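Long-range contacts in methyltransferase domain-containing protein (Pyrococcus horikoshii, PDB 1VE3), which binds S-adenosylmethionine and is probably a methyltransferase, though its substrate is not known: residues K126-V131 / L205-E210; P169-R174 / F191-K196. All coordinates share one frame; numbering follows the deposited sequence.

How the interactions relate
The chain runs 126-131, 169-174, 191-196, 205-210, so both segments of interaction 2 fall between those of interaction 1. The centres are about 23 Å apart. Interaction 1 lies on the mixed seven-stranded sheet, whose strand order 3-2-1-4-5-7-6 is that of the Rossmann-like class I methyltransferases. Interaction 2 lies at the separate three-stranded antiparallel sheet, inserted in sequence between strands 136-143 and 207-215. Two helices relate them. Helix 118-131 carries 126-131 at its end, and its start touches R174 and W194. Helix 196-203 leads from interaction 2 back to 205-210. The turn and strand end beside the inserted sheet are thus tied to the S-adenosylmethionine-binding fold through these two helices.

Interaction 1 (K126-V131 / L205-E210); sequences KEVRRV and LYFTKE
The Y206 ring lies between K126 and its own neighbour L205. K126 CA sits 4.1 Å above the centre of one face of the Y206 ring. L205 CB covers the opposite face, toward the rim. R129 CD comes to the edge, near the ring plane. The F207 ring has Y206 CB over one face and meets the helix obliquely, with V128 CG1 3.9 Å from F207 CZ. The F207 ring also stacks with that of F138. K126 CG is anti to the backbone N (chi1 -164°), which places it 3.9 Å from Y206 CE1. The chain then bends at chi3 and brings K126 CE to 3.0 Å from Y206 OH, a tight approach. That hydroxyl is hydrogen-bonded to N122 ND2. R129 is extended from CG to NE and crosses Y206 at about a right angle. Its CD lies 3.6 Å from Y206 O and 3.9 Å from Y206 CB. An alanine in place of Y206 would probably leave the K126 chain without the ring it lies on, and N122 without its hydroxyl partner. The contact joins the C-terminal part of helix 118-131 to the start of strand 207-215, the outermost of the main sheet within this chain. V128 also touches V107 of strand 104-110, and its side chain is about 10 Å from the bound S-adenosylmethionine. No hydrogen bond or salt bridge joins the two segments. The contact rests mainly on van der Waals packing of the K126 and R129 chains and V128 against the two rings, while the tyrosine hydroxyl finds its partner on helix 118-131, at N122.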
# COMPACT_ATOMS: atom_id res chain seq x y z
N LYS A 126 -9.94 7.23 -28.91
CA LYS A 126 -10.21 6.74 -30.26
C LYS A 126 -9.50 5.40 -30.46
O LYS A 126 -10.10 4.44 -30.94
CB LYS A 126 -9.75 7.75 -31.30
CG LYS A 126 -10.32 7.51 -32.69
CD LYS A 126 -9.96 8.64 -33.64
CE LYS A 126 -10.48 9.98 -33.14
NZ LYS A 126 -10.10 11.10 -34.05
N GLU A 127 -8.23 5.35 -30.07
CA GLU A 127 -7.45 4.12 -30.20
C GLU A 127 -7.99 2.99 -29.33
O GLU A 127 -8.00 1.83 -29.75
CB GLU A 127 -5.98 4.38 -29.84
CG GLU A 127 -5.16 4.90 -30.99
CD GLU A 127 -5.07 3.88 -32.11
OE1 GLU A 127 -4.22 2.97 -32.01
OE2 GLU A 127 -5.85 3.98 -33.07
N VAL A 128 -8.45 3.33 -28.13
CA VAL A 128 -9.00 2.34 -27.21
C VAL A 128 -10.23 1.69 -27.83
O VAL A 128 -10.38 0.47 -27.83
CB VAL A 128 -9.40 2.97 -25.86
CG1 VAL A 128 -10.14 1.94 -25.01
CG2 VAL A 128 -8.15 3.49 -25.13
N ARG A 129 -11.14 2.52 -28.35
CA ARG A 129 -12.34 1.99 -28.96
C ARG A 129 -11.99 1.05 -30.10
O ARG A 129 -12.59 -0.01 -30.24
CB ARG A 129 -13.22 3.12 -29.49
CG ARG A 129 -14.38 2.62 -30.32
CD ARG A 129 -15.22 3.75 -30.87
NE ARG A 129 -16.15 3.26 -31.89
CZ ARG A 129 -15.77 2.73 -33.05
NH1 ARG A 129 -14.48 2.61 -33.34
NH2 ARG A 129 -16.68 2.31 -33.91
N ARG A 130 -10.99 1.43 -30.90
CA ARG A 130 -10.57 0.63 -32.04
C ARG A 130 -10.03 -0.76 -31.72
O ARG A 130 -10.41 -1.74 -32.37
CB ARG A 130 -9.52 1.40 -32.86
CG ARG A 130 -9.02 0.64 -34.08
CD ARG A 130 -8.01 1.44 -34.88
NE ARG A 130 -6.69 1.48 -34.26
CZ ARG A 130 -5.94 0.41 -34.02
NH1 ARG A 130 -6.38 -0.80 -34.35
NH2 ARG A 130 -4.75 0.54 -33.45
N VAL A 131 -9.12 -0.84 -30.75
CA VAL A 131 -8.51 -2.12 -30.37
C VAL A 131 -9.41 -2.95 -29.44
O VAL A 131 -9.10 -4.10 -29.12
CB VAL A 131 -7.16 -1.89 -29.67
CG1 VAL A 131 -6.24 -1.09 -30.58
CG2 VAL A 131 -7.38 -1.15 -28.35
N LEU A 205 -17.92 10.58 -27.12
CA LEU A 205 -17.72 10.52 -28.57
C LEU A 205 -17.42 9.09 -29.02
O LEU A 205 -17.63 8.75 -30.19
CB LEU A 205 -16.55 11.42 -29.01
CG LEU A 205 -16.51 12.88 -28.58
CD1 LEU A 205 -15.38 13.60 -29.34
CD2 LEU A 205 -17.84 13.56 -28.85
N TYR A 206 -16.95 8.26 -28.10
CA TYR A 206 -16.58 6.89 -28.43
C TYR A 206 -17.24 5.79 -27.62
O TYR A 206 -17.27 4.65 -28.06
CB TYR A 206 -15.06 6.75 -28.31
CG TYR A 206 -14.30 7.84 -29.04
CD1 TYR A 206 -14.27 7.89 -30.43
CD2 TYR A 206 -13.66 8.86 -28.33
CE1 TYR A 206 -13.63 8.92 -31.10
CE2 TYR A 206 -13.02 9.90 -28.98
CZ TYR A 206 -13.01 9.93 -30.37
OH TYR A 206 -12.41 10.97 -31.04
N PHE A 207 -17.75 6.11 -26.44
CA PHE A 207 -18.35 5.07 -25.61
C PHE A 207 -19.66 5.44 -24.94
O PHE A 207 -20.03 6.61 -24.87
CB PHE A 207 -17.41 4.66 -24.47
CG PHE A 207 -15.96 4.55 -24.85
CD1 PHE A 207 -15.12 5.66 -24.76
CD2 PHE A 207 -15.42 3.33 -25.24
CE1 PHE A 207 -13.76 5.54 -25.04
CE2 PHE A 207 -14.08 3.20 -25.53
CZ PHE A 207 -13.24 4.31 -25.43
N THR A 208 -20.35 4.42 -24.44
CA THR A 208 -21.57 4.59 -23.68
C THR A 208 -21.14 4.05 -22.32
O THR A 208 -20.36 3.09 -22.26
CB THR A 208 -22.72 3.73 -24.25
OG1 THR A 208 -22.35 2.34 -24.26
CG2 THR A 208 -23.03 4.17 -25.67
N LYS A 209 -21.58 4.65 -21.23
CA LYS A 209 -21.13 4.13 -19.94
C LYS A 209 -21.99 3.02 -19.36
O LYS A 209 -23.22 3.12 -19.28
CB LYS A 209 -20.97 5.26 -18.91
CG LYS A 209 -22.22 5.96 -18.49
CD LYS A 209 -22.00 6.68 -17.16
CE LYS A 209 -20.85 7.67 -17.23
NZ LYS A 209 -20.74 8.49 -15.99
N GLU A 210 -21.30 1.96 -18.97
CA GLU A 210 -21.91 0.78 -18.37
C GLU A 210 -22.16 1.03 -16.88
O GLU A 210 -23.26 0.81 -16.39
CB GLU A 210 -20.98 -0.44 -18.53
CG GLU A 210 -21.57 -1.76 -18.05
CD GLU A 210 -20.62 -2.94 -18.26
OE1 GLU A 210 -20.05 -3.05 -19.36
OE2 GLU A 210 -20.46 -3.76 -17.33

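Interaction 2 (P169-R174 / F191-K196); sequences PDQEER and FNVWGK
Strands 166-170 and 175-179 form a β-hairpin, and R174, the last residue of its turn, meets V193, just past strand 188-192. V193 N donates to R174 O at 2.8 Å, nearly straight at 171°. The donor lies above the carbonyl plane, 42° out of it. V193 CB and CG2 pack against the same carbonyl, with CB 3.7 Å from R174 O. Q171 OE1 comes 4.0 Å from V193 CB and is buried with no polar partner in the model. F191 pairs with V176 in the three-stranded antiparallel sheet, and the V193 to R174 bond continues that register into the turn. The R174 side chain is bent at chi3 (61°), which places NE where a water links it to V193 O. That water sits 3.6 Å above one face of the W194 ring, toward the rim. R174 NH2 reaches W194 CE3 at 3.7 Å, but the guanidinium is steeply inclined to the ring and any cation-pi attraction is weak. W194 NE1 is hydrogen-bonded to F116 O. G195 follows as the N-cap of helix 196-203.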
# COMPACT_ATOMS: atom_id res chain seq x y z
N PRO A 169 -1.96 27.23 -10.70
CA PRO A 169 -2.86 26.77 -11.75
C PRO A 169 -2.82 27.65 -13.00
O PRO A 169 -2.03 28.57 -13.12
CB PRO A 169 -4.22 26.87 -11.10
CG PRO A 169 -4.08 28.11 -10.29
CD PRO A 169 -2.71 27.96 -9.66
N ASP A 170 -3.71 27.27 -13.94
CA ASP A 170 -3.78 28.05 -15.16
C ASP A 170 -4.87 27.41 -15.99
O ASP A 170 -4.61 26.70 -16.95
CB ASP A 170 -2.44 27.97 -15.89
CG ASP A 170 -2.63 28.40 -17.34
OD1 ASP A 170 -3.75 28.80 -17.68
OD2 ASP A 170 -1.68 28.33 -18.11
N GLN A 171 -6.12 27.65 -15.65
CA GLN A 171 -7.24 27.08 -16.34
C GLN A 171 -7.42 27.62 -17.73
O GLN A 171 -8.22 27.10 -18.49
CB GLN A 171 -8.50 27.26 -15.53
CG GLN A 171 -9.11 25.97 -15.06
CD GLN A 171 -8.06 24.94 -14.68
OE1 GLN A 171 -7.48 24.29 -15.55
NE2 GLN A 171 -7.82 24.77 -13.38
N GLU A 172 -6.69 28.67 -18.07
CA GLU A 172 -6.74 29.29 -19.38
C GLU A 172 -5.90 28.39 -20.27
O GLU A 172 -5.61 28.70 -21.42
CB GLU A 172 -6.11 30.69 -19.33
CG GLU A 172 -6.62 31.56 -18.16
CD GLU A 172 -6.19 31.05 -16.79
OE1 GLU A 172 -4.98 31.06 -16.50
OE2 GLU A 172 -7.08 30.65 -15.99
N GLU A 173 -5.51 27.24 -19.70
CA GLU A 173 -4.68 26.26 -20.37
C GLU A 173 -5.02 24.85 -19.88
O GLU A 173 -4.64 23.85 -20.50
CB GLU A 173 -3.21 26.56 -20.07
CG GLU A 173 -2.20 25.87 -20.97
CD GLU A 173 -0.78 26.37 -20.74
OE1 GLU A 173 -0.19 26.06 -19.68
OE2 GLU A 173 -0.26 27.08 -21.63
N ARG A 174 -5.73 24.78 -18.76
CA ARG A 174 -6.13 23.50 -18.18
C ARG A 174 -4.91 22.73 -17.66
O ARG A 174 -4.80 21.52 -17.84
CB ARG A 174 -6.86 22.65 -19.23
CG ARG A 174 -8.04 23.34 -19.89
CD ARG A 174 -8.60 22.47 -20.99
NE ARG A 174 -9.08 21.19 -20.47
CZ ARG A 174 -10.31 20.98 -20.00
NH1 ARG A 174 -11.20 21.96 -19.99
NH2 ARG A 174 -10.64 19.78 -19.53
N PHE A 191 0.95 19.35 -14.50
CA PHE A 191 -0.03 18.31 -14.78
C PHE A 191 -1.15 18.86 -15.64
O PHE A 191 -1.51 20.03 -15.51
CB PHE A 191 -0.69 17.82 -13.48
CG PHE A 191 0.24 17.15 -12.52
CD1 PHE A 191 0.69 15.86 -12.74
CD2 PHE A 191 0.64 17.81 -11.36
CE1 PHE A 191 1.52 15.22 -11.82
CE2 PHE A 191 1.47 17.19 -10.43
CZ PHE A 191 1.91 15.89 -10.66
N ASN A 192 -1.71 18.03 -16.51
CA ASN A 192 -2.87 18.44 -17.31
C ASN A 192 -4.00 18.30 -16.30
O ASN A 192 -4.10 17.27 -15.63
CB ASN A 192 -3.10 17.50 -18.49
CG ASN A 192 -2.21 17.81 -19.67
OD1 ASN A 192 -2.34 18.85 -20.30
ND2 ASN A 192 -1.29 16.90 -19.97
N VAL A 193 -4.85 19.31 -16.18
CA VAL A 193 -5.95 19.25 -15.22
C VAL A 193 -7.26 18.82 -15.87
O VAL A 193 -7.73 19.43 -16.82
CB VAL A 193 -6.18 20.63 -14.55
CG1 VAL A 193 -7.15 20.47 -13.38
CG2 VAL A 193 -4.85 21.22 -14.08
N TRP A 194 -7.85 17.75 -15.33
CA TRP A 194 -9.12 17.24 -15.85
C TRP A 194 -10.23 17.23 -14.80
O TRP A 194 -9.98 17.00 -13.61
CB TRP A 194 -8.95 15.82 -16.38
CG TRP A 194 -8.19 15.73 -17.65
CD1 TRP A 194 -6.85 15.49 -17.80
CD2 TRP A 194 -8.72 15.90 -18.97
NE1 TRP A 194 -6.52 15.49 -19.14
CE2 TRP A 194 -7.65 15.74 -19.88
CE3 TRP A 194 -10.00 16.17 -19.48
CZ2 TRP A 194 -7.81 15.84 -21.27
CZ3 TRP A 194 -10.17 16.27 -20.86
CH2 TRP A 194 -9.08 16.10 -21.74
N GLY A 195 -11.45 17.49 -15.25
CA GLY A 195 -12.60 17.46 -14.38
C GLY A 195 -13.47 16.33 -14.91
O GLY A 195 -13.41 16.02 -16.11
N LYS A 196 -14.26 15.70 -14.05
CA LYS A 196 -15.13 14.61 -14.48
C LYS A 196 -15.96 14.98 -15.72
O LYS A 196 -16.17 14.15 -16.59
CB LYS A 196 -16.06 14.21 -13.33
CG LYS A 196 -16.87 12.95 -13.60
CD LYS A 196 -17.75 12.61 -12.40
CE LYS A 196 -18.54 11.31 -12.61
NZ LYS A 196 -19.50 11.41 -13.75
O HOH W 1 -12.25 19.12 -17.82
O HOH W 2 -4.51 20.38 -20.32
O HOH W 3 -6.79 19.21 -19.77